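Local coordinates for uncharacterized protein (Peptoclostridium difficile, PDB 6N7M) that is of unknown function but folds, in its ordered part, into a helical hairpin that assembles with a second copy of itself, at residues Glu33-Tyr37 / Glu38-Lys42; Asp59-Gln62 / Lys63-Glu66. One frame throughout, in Å; residues are numbered along the deposited sequence.

Interaction 1 (Glu33-Tyr37 / Glu38-Lys42); sequences EHYTY and EEYAK
Glu39 reaches back over Thr36, and the two residues close a capping box at the start of helix 37-51. Followed outward, Glu39 CB lies in the plane of the Tyr35 ring, at its edge, 3.8 Å from Tyr35 CD1. Glu39 CG then passes 3.2 Å from Thr36 OG1. With CG anti to the carbonyl carbon (chi1 -75°) and the chain extended beyond it, the carboxylate arrives at the backbone of Thr36, where Glu39 OE1 accepts from Thr36 N at 3.1 Å, the donor standing 36° out of the carboxylate plane. A water donates to the same oxygen, at a short distance, and to His34 O, 2.9 Å from the water oxygen. The reciprocal half of the box is Glu39 N to Thr36 OG1, 3.0 Å and fairly straight. One turn on, Tyr40 N donates to Thr36 O at 3.0 Å, beginning the regular helical bonding. The Tyr40 ring turns its edge to the face of Tyr35, planes 58° apart, with Tyr40 CD1 standing 3.5 Å above the plane of the Tyr35 ring. Tyr40 packs on Ile86 of the loop after helix 62-82 and on Met72 and Ile79 of that helix, where Tyr37 lies against Leu76 and Lys80.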
# COMPACT_ATOMS: atom_id res chain seq x y z
N GLU A 33 -7.12 -0.61 -8.35
CA GLU A 33 -5.77 -0.98 -8.81
C GLU A 33 -5.25 -2.02 -7.83
O GLU A 33 -5.29 -1.74 -6.66
CB GLU A 33 -4.85 0.25 -8.90
CG GLU A 33 -3.53 -0.05 -9.60
CD GLU A 33 -3.67 -0.32 -11.09
OE1 GLU A 33 -4.66 0.18 -11.67
OE2 GLU A 33 -2.82 -1.05 -11.66
N HIS A 34 -4.85 -3.17 -8.32
CA HIS A 34 -4.37 -4.20 -7.38
C HIS A 34 -3.11 -4.85 -7.91
O HIS A 34 -2.86 -4.76 -9.07
CB HIS A 34 -5.46 -5.21 -7.08
CG HIS A 34 -5.96 -5.92 -8.27
ND1 HIS A 34 -6.86 -5.36 -9.14
CD2 HIS A 34 -5.70 -7.15 -8.74
CE1 HIS A 34 -7.14 -6.22 -10.08
NE2 HIS A 34 -6.45 -7.32 -9.85
N TYR A 35 -2.39 -5.50 -7.03
CA TYR A 35 -1.12 -6.16 -7.38
C TYR A 35 -1.32 -7.42 -8.22
O TYR A 35 -2.31 -8.15 -8.00
CB TYR A 35 -0.40 -6.63 -6.12
CG TYR A 35 0.31 -5.55 -5.35
CD1 TYR A 35 1.56 -5.13 -5.76
CD2 TYR A 35 -0.23 -4.99 -4.21
CE1 TYR A 35 2.29 -4.20 -5.05
CE2 TYR A 35 0.47 -4.03 -3.50
CZ TYR A 35 1.74 -3.64 -3.92
OH TYR A 35 2.46 -2.71 -3.25
N THR A 36 -0.32 -7.67 -9.04
CA THR A 36 -0.21 -8.97 -9.75
C THR A 36 0.59 -9.85 -8.80
O THR A 36 1.19 -9.32 -7.85
CB THR A 36 0.49 -8.89 -11.11
OG1 THR A 36 1.88 -8.58 -10.95
CG2 THR A 36 -0.11 -7.85 -12.04
N TYR A 37 0.56 -11.15 -9.02
CA TYR A 37 1.35 -12.07 -8.17
C TYR A 37 2.81 -11.63 -8.25
O TYR A 37 3.49 -11.52 -7.20
CB TYR A 37 1.13 -13.50 -8.65
CG TYR A 37 1.87 -14.50 -7.82
CD1 TYR A 37 3.21 -14.73 -8.01
CD2 TYR A 37 1.23 -15.14 -6.78
CE1 TYR A 37 3.90 -15.64 -7.22
CE2 TYR A 37 1.90 -16.04 -5.97
CZ TYR A 37 3.24 -16.28 -6.19
OH TYR A 37 3.89 -17.15 -5.37
N GLU A 38 3.31 -11.40 -9.46
CA GLU A 38 4.75 -11.04 -9.64
C GLU A 38 5.08 -9.74 -8.90
O GLU A 38 6.16 -9.69 -8.28
CB GLU A 38 5.08 -10.88 -11.12
CG GLU A 38 6.47 -10.37 -11.42
CD GLU A 38 6.87 -10.51 -12.88
OE1 GLU A 38 6.44 -11.48 -13.53
OE2 GLU A 38 7.58 -9.62 -13.37
N GLU A 39 4.23 -8.73 -9.03
CA GLU A 39 4.47 -7.42 -8.39
C GLU A 39 4.50 -7.58 -6.88
O GLU A 39 5.39 -7.00 -6.23
CB GLU A 39 3.38 -6.44 -8.80
CG GLU A 39 3.50 -5.90 -10.20
CD GLU A 39 2.32 -5.03 -10.62
OE1 GLU A 39 1.22 -5.10 -9.95
OE2 GLU A 39 2.46 -4.30 -11.61
N TYR A 40 3.57 -8.36 -6.33
CA TYR A 40 3.50 -8.47 -4.86
C TYR A 40 4.66 -9.32 -4.34
O TYR A 40 5.21 -9.03 -3.26
CB TYR A 40 2.15 -9.02 -4.45
CG TYR A 40 1.81 -8.74 -3.01
CD1 TYR A 40 1.67 -7.45 -2.54
CD2 TYR A 40 1.59 -9.78 -2.12
CE1 TYR A 40 1.35 -7.19 -1.22
CE2 TYR A 40 1.26 -9.54 -0.80
CZ TYR A 40 1.13 -8.24 -0.35
OH TYR A 40 0.77 -7.98 0.94
N ALA A 41 5.03 -10.34 -5.12
CA ALA A 41 6.19 -11.17 -4.72
C ALA A 41 7.42 -10.26 -4.67
O ALA A 41 8.21 -10.39 -3.73
CB ALA A 41 6.37 -12.31 -5.69
N LYS A 42 7.54 -9.33 -5.64
CA LYS A 42 8.73 -8.43 -5.68
C LYS A 42 8.69 -7.48 -4.48
O LYS A 42 9.78 -7.20 -3.87
CB LYS A 42 8.77 -7.63 -6.97
CG LYS A 42 10.07 -6.86 -7.18
CD LYS A 42 10.07 -6.00 -8.44
CE LYS A 42 9.93 -6.77 -9.73
NZ LYS A 42 9.82 -5.85 -10.89
O HOH W 1 -0.90 -4.51 -11.17

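Interaction 2 (Asp59-Gln62 / Lys63-Glu66); sequences DVSQ and KDLE
A serine N-cap starts helix 62-82: Ser61 OG accepts from Asp64 N at 3.1 Å, with an N-H...O angle of 156°. The hydroxyl sits between the backbone N and the carbonyl carbon of its own residue (chi1 65°), which turns it to the first turn of the helix. The Asp64 carboxylate folds back over the same residue, but its link to Ser61 N runs through a water that accepts from Ser61 N at 3.0 Å and donates to Asp64 OD2 at 2.6 Å. Two backbone bonds begin the helix, Leu65 N to Ser61 O and Glu66 N to Gln62 O. Just before the cap, Val60 leans on the same turn, its CB 3.9 Å from Asp64 CB and its CG2 4.4 Å from Leu65 CB. Leu65 is buried against Leu47 and Ala51 of helix 37-51; Val60 packs on His34 of the second subunit. Gln62 NE2 bonds to Ala51 O, at the C-terminal end of helix 37-51. The amide and carboxylate planes of Gln62 and Glu66 lie 79° apart, and the nearest approach of these two side chains is Gln62 CG to Glu66 OE2, 3.5 Å.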
# COMPACT_ATOMS: atom_id res chain seq x y z
N ASP A 59 9.21 1.58 12.20
CA ASP A 59 8.35 2.14 13.27
C ASP A 59 7.67 0.99 14.02
O ASP A 59 6.72 1.27 14.78
CB ASP A 59 7.36 3.18 12.76
CG ASP A 59 6.32 2.64 11.79
OD1 ASP A 59 6.51 1.50 11.30
OD2 ASP A 59 5.36 3.39 11.50
N VAL A 60 8.15 -0.24 13.84
CA VAL A 60 7.65 -1.44 14.57
C VAL A 60 8.89 -2.30 14.89
O VAL A 60 9.94 -2.03 14.33
CB VAL A 60 6.61 -2.25 13.79
CG1 VAL A 60 5.34 -1.47 13.55
CG2 VAL A 60 7.16 -2.81 12.48
N SER A 61 8.73 -3.29 15.78
CA SER A 61 9.85 -4.18 16.18
C SER A 61 10.24 -5.13 15.05
O SER A 61 9.48 -5.28 14.06
CB SER A 61 9.52 -4.98 17.39
OG SER A 61 8.46 -5.88 17.12
N GLN A 62 11.39 -5.77 15.20
CA GLN A 62 11.86 -6.75 14.18
C GLN A 62 10.86 -7.92 14.13
O GLN A 62 10.61 -8.41 13.03
CB GLN A 62 13.26 -7.27 14.53
CG GLN A 62 13.90 -8.02 13.38
CD GLN A 62 14.23 -7.09 12.23
OE1 GLN A 62 14.37 -5.88 12.38
NE2 GLN A 62 14.42 -7.67 11.06
N LYS A 63 10.33 -8.33 15.28
CA LYS A 63 9.37 -9.46 15.35
C LYS A 63 8.05 -9.08 14.67
O LYS A 63 7.51 -9.93 13.99
CB LYS A 63 9.11 -9.88 16.80
CG LYS A 63 10.25 -10.60 17.51
CD LYS A 63 9.84 -10.97 18.93
CE LYS A 63 10.73 -11.98 19.62
NZ LYS A 63 10.65 -13.31 18.98
N ASP A 64 7.60 -7.83 14.85
CA ASP A 64 6.35 -7.39 14.19
C ASP A 64 6.57 -7.37 12.67
O ASP A 64 5.65 -7.74 11.93
CB ASP A 64 5.89 -6.01 14.70
CG ASP A 64 5.52 -6.02 16.17
OD1 ASP A 64 5.18 -7.12 16.67
OD2 ASP A 64 5.60 -4.94 16.80
N LEU A 65 7.74 -6.93 12.23
CA LEU A 65 8.00 -6.86 10.77
C LEU A 65 8.07 -8.27 10.19
O LEU A 65 7.47 -8.52 9.12
CB LEU A 65 9.30 -6.07 10.54
CG LEU A 65 9.72 -5.89 9.08
CD1 LEU A 65 8.57 -5.40 8.22
CD2 LEU A 65 10.90 -4.94 8.97
N GLU A 66 8.70 -9.20 10.90
CA GLU A 66 8.78 -10.60 10.41
C GLU A 66 7.39 -11.21 10.36
O GLU A 66 7.13 -11.94 9.42
CB GLU A 66 9.76 -11.41 11.26
CG GLU A 66 11.19 -10.91 11.09
CD GLU A 66 12.26 -11.73 11.79
OE1 GLU A 66 11.99 -12.90 12.12
OE2 GLU A 66 13.36 -11.19 12.00
O HOH W 2 6.16 -2.39 17.15

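Overall arrangement
From the N terminus, the chain first meets interaction 1, which ends the leading loop and opens helix 37-51. A second loop follows, and interaction 2 ends it at the start of helix 62-82. The two are in series, neither nesting nor crossing, and each spans a single helix start. Their centres lie 22 Å apart on opposite sides of the chain's centre, with nearest atoms about 11 Å apart, so they do not touch. Side chains from both join the packing between the two helices. The dimer relates them too: Asp59, at the start of segment 59-62, bonds to His34 N of the second subunit, and Glu33 N, at the start of segment 33-37, bonds to Thr68 of that subunit.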